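Local atomic coordinates of uncharacterized protein (Methanosarcina mazei, PDB entry 3R6A), a protein that is of unknown function but belongs to the glyoxalase/bleomycin resistance protein/dioxygenase superfamily and assembles from two copies of its chain. Residues Leu45-Ser49 with Thr50-Ile54; Asn18-Leu21 with Glu22-Glu26; Phe79-Phe82 with Leu83-Gly87. All blocks are in the same frame, centred on the assembly; numbering follows the deposited sequence.

Interaction 1: residues Leu45-Ser49 with Thr50-Ile54; sequences LAQIS and TILLI
Leu45 and Ile54 face each other as a non-hydrogen-bonded pair in a beta hairpin with a two-residue type II' turn, in which strand 45-48 turns back through Ser49 and Thr50 into strand 51-54, part of the mixed sheet of a glyoxalase-superfamily fold. Four backbone bonds hold the strands, joining Ala46 with Leu53 and Ile48 with Ile51; the shortest runs from Leu53 N to Ala46 O at 2.7 Å. Packing is densest on the face of Ala46, Ile48, Ile51 and Leu53, where Ile48 and Leu53 pack on helix 17-27 and Ile51 on Ile8 of the second subunit. There Ile48 CG2 lies 4.1 Å from Ile51 CB, the two isoleucines running alongside each other, while the small Ala46 brings its CB within 4.3 Å of Leu53 CB. Beta-branched Ile48 and Ile51 suit extended strands, and the apolar side chains suit burial. The other face carries Leu45, Gln47, Leu52 and Ile54. Leu45 has CG anti to the backbone N (chi1 -176°), which helps bring CD1 to 3.7 Å from Ile54 CG1, and the two side chains point the same way.

The turn end is more polar and partly exposed, though Ser49 and Thr50, its two corners, still touch Ile8 of the second subunit. Ser49 sits at positive phi (57°), as the first corner of such a turn requires. Gln47 suits this border: its aliphatic CB rests 3.9 Å from Leu52 CD2, while its extended chain carries the amide back to the turn, where NE2 donates in its own amide plane to Ser49 O at 3.0 Å.

Interaction 2: residues Asn18-Leu21 with Glu22-Glu26; sequences NPAL and EFYEE
Four successive backbone bonds join residues 18-21 to residues 22-25, each amide reaching the carbonyl four residues earlier. They run from Glu22 N to Asn18 O, Phe23 N to Pro19 O, Tyr24 N to Ala20 O and Glu25 N to Leu21 O, tightening from 3.3 Å in the first to 2.8 Å in the last. Proline fits the first turn because the amide hydrogen it lacks would have no carbonyl within the helix to bond; Pro19 O still accepts from Phe23 N. Ala20 is small and buried; its CB lies 4.2 Å from Tyr24 CE2, one turn further along. The Tyr24 ring leans back along the helix over the same residue, because CG stands beside the backbone N and anti to the carbonyl carbon (chi1 -69°), and CD2 comes within 3.0 Å of Ala20 O.

The stretch belongs to helix 17-27, which packs on strands 44-48 and 51-55 of this glyoxalase-superfamily fold. Leu21 and Tyr24 meet Leu53 there, an apolar side chain and an aromatic ring suited to the apolar surface around it. Tyr24 OH is hydrogen-bonded to Asp109 OD2 and His107 ND1 of the second subunit. Phe23 leads its ring away from the preceding turn, CG anti to the backbone N (chi1 173°), toward the second subunit, and meets the same His107 edge-to-face. Phe23 CD2 stands 3.7 Å above the plane of the Tyr24 ring, over its centre, while Tyr24 CZ lies in the plane of the Phe23 ring, so the Phe23 edge points at the Tyr24 face.

Glu22, an acid suited to its exposed position, bends at chi2 and leads its carboxylate outward from the preceding turn. Glu25 CG lies 3.0 Å from Leu21 O, and from there the chain runs extended; its aliphatic part suits a place beside Ile48.

Interaction 3: residues Phe79-Phe82 with Leu83-Gly87; sequences FKTF and LEENG
Phe82 and Asn86 cross one over the other at the C-terminal end of helix 76-84, the amide plane turned 32° from the ring plane. Asn86 ND2 stands 3.2 Å above one face of the ring, displaced toward its rim, and is nearest to Phe82 CE1. The same nitrogen donates to Phe82 O at 2.7 Å with an N-H...O angle of 164°; the acceptor lies close to the amide plane of Asn86, while the donor is tilted from the carbonyl plane of Phe82. Phe82 holds its ring anti to the backbone N (chi1 175°), beside its own carbonyl, so a single amide can meet both ring and oxygen. Asparagine suits this place because a short side chain can supply a donor to a carbonyl in the last turn.

On another side of the helix Lys80 and Glu84 also pass across each other. Lys80 runs extended before bending at chi4, which brings NZ to 2.9 Å from Glu84 OE2 in a salt bridge. The ammonium approaches from above the carboxylate plane. A long basic chain and an acid one turn later suit this border between helix and solvent, and Lys80 also rests on Met103 and Pro94.

Leu83 is buried against Met103 and Val105 of strand 100-106 and Phe23 of the second subunit. Its CD1 lies 4.3 Å from Phe79 CB, one turn back, and its backbone N bonds to Phe79 O at 2.8 Å. Phe79 and Phe82 both pack on Leu27 of the second subunit, which suits large aromatics at a subunit boundary.

Asn86 N, 3.1 Å from Phe82 O at a poor angle, bonds to Leu83 O instead. ND2 therefore stands in for the missing i+4 donor to Phe82 O, which within this contact has besides only a weak bond from Glu85 N, while the Lys80-Glu84 pair probably balances its opposite charges locally.

From the N terminus, interaction 2 comes first, on consecutive turns of helix 17-27; interaction 1 follows, closing the Ser49-Thr50 turn between strands 44-48 and 51-55, and interaction 3 ends helix 76-84. The three stand in series, none nested or crossed, and each closes only a short local span. Interactions 1 and 2 touch: Ile48 CD1 lies 3.4 Å from Glu25 N, and Leu53 CD1 3.6 Å from Leu21 CD2, seating the helix on the hairpin. Interaction 3 lies on the opposite side of the chain's centre from both, its centre about 37 Å from that of interaction 2. Yet the dimer brings these helices together, for Leu83 and Asn86 pack on Phe23 of the second subunit.

Interaction 1: residues Leu45-Ser49 with Thr50-Ile54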
loop_
_atom_site.group_PDB
_atom_site.type_symbol
_atom_site.label_atom_id
_atom_site.label_comp_id
_atom_site.label_asym_id
_atom_site.label_seq_id
_atom_site.Cartn_x
_atom_site.Cartn_y
_atom_site.Cartn_z
ATOM N N LEU B 45 -1.582 3.777 15.476
ATOM C CA LEU B 45 -1.810 2.878 14.351
ATOM C C LEU B 45 -3.226 2.312 14.319
ATOM O O LEU B 45 -3.720 1.804 15.323
ATOM C CB LEU B 45 -0.819 1.716 14.417
ATOM C CG LEU B 45 -0.852 0.717 13.260
ATOM C CD1 LEU B 45 -0.368 1.408 11.992
ATOM C CD2 LEU B 45 0.027 -0.481 13.577
ATOM N N ALA B 46 -3.869 2.398 13.160
ATOM C CA ALA B 46 -5.214 1.855 12.990
ATOM C C ALA B 46 -5.278 1.093 11.672
ATOM O O ALA B 46 -4.511 1.371 10.749
ATOM C CB ALA B 46 -6.243 2.979 12.980
ATOM N N GLN B 47 -6.172 0.115 11.586
ATOM C CA GLN B 47 -6.331 -0.616 10.336
ATOM C C GLN B 47 -7.796 -0.640 9.957
ATOM O O GLN B 47 -8.650 -0.969 10.780
ATOM C CB GLN B 47 -5.832 -2.061 10.439
ATOM C CG GLN B 47 -5.906 -2.796 9.085
ATOM C CD GLN B 47 -5.489 -4.254 9.162
ATOM O OE1 GLN B 47 -4.634 -4.622 9.959
ATOM N NE2 GLN B 47 -6.087 -5.088 8.313
ATOM N N ILE B 48 -8.088 -0.265 8.718
ATOM C CA ILE B 48 -9.453 -0.290 8.210
ATOM C C ILE B 48 -9.331 -0.975 6.853
ATOM O O ILE B 48 -8.548 -0.539 6.004
ATOM C CB ILE B 48 -10.033 1.135 8.095
ATOM C CG1 ILE B 48 -11.461 1.065 7.553
ATOM C CG2 ILE B 48 -9.135 2.002 7.237
ATOM C CD1 ILE B 48 -12.260 2.321 7.798
ATOM N N SER B 49 -10.085 -2.056 6.656
ATOM C CA SER B 49 -9.971 -2.841 5.426
ATOM C C SER B 49 -8.482 -3.229 5.386
ATOM O O SER B 49 -7.937 -3.634 6.417
ATOM C CB SER B 49 -10.352 -2.011 4.196
ATOM O OG SER B 49 -10.309 -2.809 3.022
ATOM N N THR B 50 -7.828 -3.104 4.230
ATOM C CA THR B 50 -6.400 -3.438 4.119
ATOM C C THR B 50 -5.512 -2.199 4.140
ATOM O O THR B 50 -4.397 -2.201 3.616
ATOM C CB THR B 50 -6.085 -4.265 2.840
ATOM O OG1 THR B 50 -6.475 -3.539 1.669
ATOM C CG2 THR B 50 -6.831 -5.587 2.881
ATOM N N ILE B 51 -6.018 -1.141 4.759
ATOM C CA ILE B 51 -5.269 0.099 4.876
ATOM C C ILE B 51 -4.779 0.284 6.306
ATOM O O ILE B 51 -5.538 0.111 7.249
ATOM C CB ILE B 51 -6.144 1.314 4.530
ATOM C CG1 ILE B 51 -6.531 1.274 3.053
ATOM C CG2 ILE B 51 -5.393 2.604 4.842
ATOM C CD1 ILE B 51 -7.454 2.385 2.650
ATOM N N LEU B 52 -3.505 0.632 6.454
ATOM C CA LEU B 52 -2.936 0.892 7.764
ATOM C C LEU B 52 -2.810 2.401 7.853
ATOM O O LEU B 52 -2.102 3.012 7.048
ATOM C CB LEU B 52 -1.540 0.268 7.911
ATOM C CG LEU B 52 -1.412 -1.231 8.181
ATOM C CD1 LEU B 52 0.067 -1.613 8.230
ATOM C CD2 LEU B 52 -2.085 -1.574 9.504
ATOM N N LEU B 53 -3.520 3.001 8.804
ATOM C CA LEU B 53 -3.463 4.441 9.013
ATOM C C LEU B 53 -2.474 4.722 10.138
ATOM O O LEU B 53 -2.650 4.250 11.265
ATOM C CB LEU B 53 -4.842 4.989 9.396
ATOM C CG LEU B 53 -5.916 5.047 8.316
ATOM C CD1 LEU B 53 -7.238 5.496 8.943
ATOM C CD2 LEU B 53 -5.494 6.018 7.213
ATOM N N ILE B 54 -1.429 5.482 9.821
ATOM C CA ILE B 54 -0.396 5.838 10.788
ATOM C C ILE B 54 -0.526 7.339 11.037
ATOM O O ILE B 54 -0.378 8.135 10.112
ATOM C CB ILE B 54 0.997 5.514 10.215
ATOM C CG1 ILE B 54 1.040 4.038 9.807
ATOM C CG2 ILE B 54 2.078 5.828 11.244
ATOM C CD1 ILE B 54 2.295 3.638 9.075
#

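Interaction 2: residues Asn18-Leu21 with Glu22-Glu26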
loop_
_atom_site.group_PDB
_atom_site.type_symbol
_atom_site.label_atom_id
_atom_site.label_comp_id
_atom_site.label_asym_id
_atom_site.label_seq_id
_atom_site.Cartn_x
_atom_site.Cartn_y
_atom_site.Cartn_z
ATOM N N ASN B 18 -8.736 10.313 14.314
ATOM C CA ASN B 18 -10.168 10.591 14.414
ATOM C C ASN B 18 -10.889 11.031 13.141
ATOM O O ASN B 18 -11.698 10.276 12.599
ATOM C CB ASN B 18 -10.443 11.593 15.539
ATOM C CG ASN B 18 -10.137 11.022 16.907
ATOM O OD1 ASN B 18 -10.395 9.846 17.169
ATOM N ND2 ASN B 18 -9.596 11.854 17.795
ATOM N N PRO B 19 -10.619 12.251 12.645
ATOM C CA PRO B 19 -11.322 12.657 11.425
ATOM C C PRO B 19 -11.048 11.722 10.244
ATOM O O PRO B 19 -11.955 11.389 9.479
ATOM C CB PRO B 19 -10.808 14.075 11.187
ATOM C CG PRO B 19 -9.426 14.023 11.745
ATOM C CD PRO B 19 -9.616 13.259 13.032
ATOM N N ALA B 20 -9.796 11.298 10.104
ATOM C CA ALA B 20 -9.421 10.405 9.013
ATOM C C ALA B 20 -10.211 9.098 9.058
ATOM O O ALA B 20 -10.749 8.660 8.038
ATOM C CB ALA B 20 -7.923 10.119 9.057
ATOM N N LEU B 21 -10.290 8.470 10.229
ATOM C CA LEU B 21 -11.027 7.215 10.344
ATOM C C LEU B 21 -12.477 7.357 9.897
ATOM O O LEU B 21 -12.998 6.511 9.169
ATOM C CB LEU B 21 -10.994 6.689 11.786
ATOM C CG LEU B 21 -9.803 5.817 12.181
ATOM C CD1 LEU B 21 -9.903 5.459 13.651
ATOM C CD2 LEU B 21 -9.775 4.554 11.323
ATOM N N GLU B 22 -13.130 8.424 10.339
ATOM C CA GLU B 22 -14.518 8.646 9.964
ATOM C C GLU B 22 -14.632 8.644 8.445
ATOM O O GLU B 22 -15.534 8.020 7.884
ATOM C CB GLU B 22 -15.017 9.979 10.527
ATOM C CG GLU B 22 -16.435 10.357 10.102
ATOM C CD GLU B 22 -17.481 9.336 10.519
ATOM O OE1 GLU B 22 -17.503 8.226 9.940
ATOM O OE2 GLU B 22 -18.284 9.643 11.428
ATOM N N PHE B 23 -13.705 9.331 7.783
ATOM C CA PHE B 23 -13.710 9.398 6.329
ATOM C C PHE B 23 -13.548 8.021 5.699
ATOM O O PHE B 23 -14.326 7.638 4.823
ATOM C CB PHE B 23 -12.593 10.316 5.825
ATOM C CG PHE B 23 -12.438 10.308 4.329
ATOM C CD1 PHE B 23 -13.375 10.935 3.511
ATOM C CD2 PHE B 23 -11.373 9.639 3.735
ATOM C CE1 PHE B 23 -13.254 10.895 2.126
ATOM C CE2 PHE B 23 -11.244 9.592 2.347
ATOM C CZ PHE B 23 -12.185 10.220 1.540
ATOM N N TYR B 24 -12.538 7.272 6.132
ATOM C CA TYR B 24 -12.326 5.949 5.553
ATOM C C TYR B 24 -13.435 4.957 5.861
ATOM O O TYR B 24 -13.707 4.069 5.056
ATOM C CB TYR B 24 -10.958 5.398 5.973
ATOM C CG TYR B 24 -9.843 6.181 5.326
ATOM C CD1 TYR B 24 -9.613 6.093 3.949
ATOM C CD2 TYR B 24 -9.099 7.102 6.058
ATOM C CE1 TYR B 24 -8.680 6.915 3.323
ATOM C CE2 TYR B 24 -8.170 7.926 5.443
ATOM C CZ TYR B 24 -7.968 7.835 4.077
ATOM O OH TYR B 24 -7.084 8.692 3.465
ATOM N N GLU B 25 -14.091 5.102 7.012
ATOM C CA GLU B 25 -15.181 4.187 7.343
ATOM C C GLU B 25 -16.312 4.419 6.347
ATOM O O GLU B 25 -17.003 3.486 5.936
ATOM C CB GLU B 25 -15.651 4.421 8.784
ATOM C CG GLU B 25 -14.560 4.083 9.800
ATOM C CD GLU B 25 -14.892 4.489 11.221
ATOM O OE1 GLU B 25 -15.668 5.448 11.404
ATOM O OE2 GLU B 25 -14.352 3.855 12.152
ATOM N N GLU B 26 -16.476 5.671 5.941
ATOM C CA GLU B 26 -17.510 6.031 4.981
ATOM C C GLU B 26 -17.112 5.593 3.571
ATOM O O GLU B 26 -17.891 4.950 2.863
ATOM C CB GLU B 26 -17.736 7.542 5.004
ATOM C CG GLU B 26 -18.255 8.064 6.335
ATOM C CD GLU B 26 -19.742 7.834 6.511
ATOM O OE1 GLU B 26 -20.197 6.682 6.348
ATOM O OE2 GLU B 26 -20.456 8.814 6.817
#

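Interaction 3: residues Phe79-Phe82 with Leu83-Gly87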
loop_
_atom_site.group_PDB
_atom_site.type_symbol
_atom_site.label_atom_id
_atom_site.label_comp_id
_atom_site.label_asym_id
_atom_site.label_seq_id
_atom_site.Cartn_x
_atom_site.Cartn_y
_atom_site.Cartn_z
ATOM N N PHE B 79 10.253 -16.330 5.844
ATOM C CA PHE B 79 10.500 -15.220 4.928
ATOM C C PHE B 79 11.902 -14.653 5.098
ATOM O O PHE B 79 12.547 -14.278 4.124
ATOM C CB PHE B 79 9.457 -14.114 5.139
ATOM C CG PHE B 79 8.163 -14.364 4.419
ATOM C CD1 PHE B 79 8.031 -14.039 3.073
ATOM C CD2 PHE B 79 7.092 -14.968 5.071
ATOM C CE1 PHE B 79 6.854 -14.313 2.380
ATOM C CE2 PHE B 79 5.905 -15.247 4.388
ATOM C CZ PHE B 79 5.787 -14.920 3.041
ATOM N N LYS B 80 12.376 -14.598 6.338
ATOM C CA LYS B 80 13.709 -14.077 6.608
ATOM C C LYS B 80 14.739 -14.885 5.828
ATOM O O LYS B 80 15.622 -14.321 5.181
ATOM C CB LYS B 80 14.010 -14.149 8.108
ATOM C CG LYS B 80 15.348 -13.553 8.513
ATOM C CD LYS B 80 15.481 -13.524 10.033
ATOM C CE LYS B 80 16.817 -12.940 10.469
ATOM N NZ LYS B 80 17.962 -13.788 10.045
ATOM N N THR B 81 14.612 -16.205 5.887
ATOM C CA THR B 81 15.526 -17.097 5.188
ATOM C C THR B 81 15.473 -16.851 3.684
ATOM O O THR B 81 16.499 -16.634 3.047
ATOM C CB THR B 81 15.180 -18.571 5.473
ATOM O OG1 THR B 81 15.249 -18.808 6.885
ATOM C CG2 THR B 81 16.161 -19.504 4.756
ATOM N N PHE B 82 14.269 -16.875 3.122
ATOM C CA PHE B 82 14.093 -16.645 1.693
ATOM C C PHE B 82 14.701 -15.310 1.283
ATOM O O PHE B 82 15.454 -15.225 0.315
ATOM C CB PHE B 82 12.604 -16.644 1.328
ATOM C CG PHE B 82 12.332 -16.286 -0.107
ATOM C CD1 PHE B 82 12.426 -17.246 -1.109
ATOM C CD2 PHE B 82 12.017 -14.976 -0.462
ATOM C CE1 PHE B 82 12.210 -16.909 -2.447
ATOM C CE2 PHE B 82 11.801 -14.627 -1.795
ATOM C CZ PHE B 82 11.897 -15.595 -2.790
ATOM N N LEU B 83 14.369 -14.262 2.030
ATOM C CA LEU B 83 14.862 -12.930 1.716
ATOM C C LEU B 83 16.387 -12.824 1.737
ATOM O O LEU B 83 16.985 -12.256 0.823
ATOM C CB LEU B 83 14.230 -11.915 2.672
ATOM C CG LEU B 83 12.727 -11.706 2.429
ATOM C CD1 LEU B 83 12.085 -11.035 3.637
ATOM C CD2 LEU B 83 12.527 -10.849 1.180
ATOM N N GLU B 84 17.014 -13.381 2.766
ATOM C CA GLU B 84 18.470 -13.326 2.872
ATOM C C GLU B 84 19.148 -14.095 1.741
ATOM O O GLU B 84 20.262 -13.762 1.338
ATOM C CB GLU B 84 18.924 -13.892 4.219
ATOM C CG GLU B 84 18.361 -13.157 5.420
ATOM C CD GLU B 84 18.818 -13.759 6.733
ATOM O OE1 GLU B 84 18.725 -14.996 6.882
ATOM O OE2 GLU B 84 19.263 -12.998 7.617
ATOM N N GLU B 85 18.476 -15.124 1.237
ATOM C CA GLU B 85 19.026 -15.934 0.154
ATOM C C GLU B 85 18.666 -15.345 -1.202
ATOM O O GLU B 85 19.038 -15.889 -2.244
ATOM C CB GLU B 85 18.490 -17.367 0.242
ATOM C CG GLU B 85 18.626 -17.986 1.621
ATOM C CD GLU B 85 18.145 -19.422 1.674
ATOM O OE1 GLU B 85 17.079 -19.718 1.091
ATOM O OE2 GLU B 85 18.829 -20.253 2.309
ATOM N N ASN B 86 17.945 -14.230 -1.195
ATOM C CA ASN B 86 17.546 -13.609 -2.448
ATOM C C ASN B 86 17.875 -12.124 -2.581
ATOM O O ASN B 86 17.087 -11.348 -3.120
ATOM C CB ASN B 86 16.057 -13.863 -2.686
ATOM C CG ASN B 86 15.780 -15.285 -3.146
ATOM O OD1 ASN B 86 15.966 -15.618 -4.318
ATOM N ND2 ASN B 86 15.353 -16.137 -2.223
ATOM N N GLY B 87 19.048 -11.742 -2.080
ATOM C CA GLY B 87 19.509 -10.367 -2.186
ATOM C C GLY B 87 18.883 -9.297 -1.311
ATOM O O GLY B 87 19.122 -8.109 -1.529
#